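Local coordinates for protein rhizobiales Sp. Pch2 (Marine metagenome, PDB 6PB3) that is a Trip13/Pch2-like AAA+ ATPase that probably remodels HORMA domain proteins to regulate bacterial cGAS-like enzymes in immunity against bacteriophages, at residues V78-V83 / M201-V206. Sequence-based numbering, arbitrary orientation.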
# COMPACT_ATOMS: atom_id res chain seq x y z
N VAL A 78 25.66 13.96 -1.99
CA VAL A 78 24.27 13.71 -2.33
C VAL A 78 23.44 14.90 -1.86
O VAL A 78 23.53 15.31 -0.69
CB VAL A 78 23.77 12.40 -1.70
CG1 VAL A 78 22.25 12.25 -1.86
CG2 VAL A 78 24.46 11.22 -2.36
N LEU A 79 22.64 15.46 -2.76
CA LEU A 79 21.63 16.46 -2.43
C LEU A 79 20.28 15.78 -2.49
O LEU A 79 19.86 15.34 -3.57
CB LEU A 79 21.68 17.66 -3.40
CG LEU A 79 23.00 18.37 -3.65
CD1 LEU A 79 22.74 19.68 -4.45
CD2 LEU A 79 23.73 18.66 -2.36
N ALA A 80 19.59 15.71 -1.35
CA ALA A 80 18.35 14.95 -1.24
C ALA A 80 17.25 15.82 -0.64
O ALA A 80 17.51 16.59 0.29
CB ALA A 80 18.54 13.71 -0.35
N GLY A 81 16.03 15.70 -1.14
CA GLY A 81 14.91 16.36 -0.52
C GLY A 81 13.87 16.82 -1.53
O GLY A 81 13.87 16.41 -2.69
N ASP A 82 12.98 17.68 -1.03
CA ASP A 82 11.78 18.10 -1.75
C ASP A 82 12.09 18.63 -3.15
O ASP A 82 13.07 19.35 -3.37
CB ASP A 82 11.05 19.18 -0.94
CG ASP A 82 10.64 18.69 0.45
OD1 ASP A 82 10.45 17.47 0.61
OD2 ASP A 82 10.51 19.52 1.37
N VAL A 83 11.22 18.26 -4.09
CA VAL A 83 11.30 18.79 -5.44
C VAL A 83 11.04 20.29 -5.43
O VAL A 83 10.20 20.79 -4.68
CB VAL A 83 10.28 18.05 -6.33
CG1 VAL A 83 10.30 18.61 -7.74
CG2 VAL A 83 10.57 16.56 -6.32
N MSE A 201 25.35 14.41 -6.81
CA MSE A 201 24.14 13.85 -7.37
C MSE A 201 22.92 14.27 -6.59
O MSE A 201 22.94 14.35 -5.37
CB MSE A 201 24.27 12.34 -7.47
CG MSE A 201 24.30 11.61 -6.19
SE MSE A 201 23.84 9.83 -6.78
CE MSE A 201 22.13 10.27 -7.51
N CYS A 202 21.85 14.54 -7.33
CA CYS A 202 20.61 15.01 -6.76
C CYS A 202 19.58 13.90 -6.82
O CYS A 202 19.52 13.15 -7.80
CB CYS A 202 20.09 16.26 -7.52
SG CYS A 202 21.28 17.62 -7.55
N THR A 203 18.76 13.81 -5.77
CA THR A 203 17.67 12.85 -5.70
C THR A 203 16.56 13.50 -4.89
O THR A 203 16.80 14.33 -4.01
CB THR A 203 18.11 11.54 -5.05
OG1 THR A 203 17.02 10.62 -5.07
CG2 THR A 203 18.54 11.78 -3.61
N ASN A 204 15.32 13.15 -5.22
CA ASN A 204 14.20 13.64 -4.43
C ASN A 204 14.14 12.94 -3.09
O ASN A 204 14.04 13.58 -2.04
CB ASN A 204 12.90 13.45 -5.21
CG ASN A 204 12.99 14.04 -6.58
OD1 ASN A 204 13.71 15.01 -6.81
ND2 ASN A 204 12.26 13.44 -7.51
N ARG A 205 14.21 11.61 -3.09
CA ARG A 205 14.23 10.86 -1.85
C ARG A 205 15.48 10.01 -1.78
O ARG A 205 15.75 9.20 -2.68
CB ARG A 205 13.00 9.97 -1.72
CG ARG A 205 12.61 9.76 -0.27
CD ARG A 205 11.66 10.84 0.21
NE ARG A 205 11.07 10.48 1.50
CZ ARG A 205 9.89 10.93 1.94
NH1 ARG A 205 9.17 11.76 1.20
NH2 ARG A 205 9.44 10.54 3.13
N VAL A 206 16.25 10.20 -0.71
CA VAL A 206 17.50 9.47 -0.56
C VAL A 206 17.26 7.97 -0.54
O VAL A 206 18.11 7.19 -0.99
CB VAL A 206 18.21 9.97 0.72
CG1 VAL A 206 17.37 9.68 1.95
CG2 VAL A 206 19.56 9.33 0.83
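With CG of M201 set between its backbone N and carbonyl carbon (chi1 68°), the selenomethionine runs beside V78, the two pointing the same way, and its CG meets V78 CG2 at 3.9 Å. On T203 the hydroxyl is anti to the backbone N (chi1 -177°); this leaves the methyl CG2 to meet A80 CB at 3.8 Å, while OG1 is bonded within its own segment to R205 O from above that carbonyl's plane. V206 closes over A80 from the same face, CB to CB. On the reverse face, C202 SG rests against L79 CD1 at 4.0 Å, and A91 of helix 87-93 touches both residues. Between these two layers the backbones run parallel as neighbours in the central sheet of the AAA+ ATPase module, where strand 76-81 lies between 197-203 and 219-223. L79 is gripped through both its amide and its carbonyl: its N donates almost straight to M201 O (2.9 Å), and its O accepts from T203 N. G81 N then gives a longer bond to T203 O, 3.3 Å. Past this point the strand leads into a probable Walker A loop that begins with G81, where the backbone angles would press a CB against the preceding carbonyl O. Where the chains leave the sheet, the methyl CG2 of V83 lies over the face of the N204 side-chain amide, 3.5 Å from CG. K87 touches N204 from within the chain, P211 of a second subunit packs on both V83 and N204, and a sulfate lies about 4 Å from the V83 side chain.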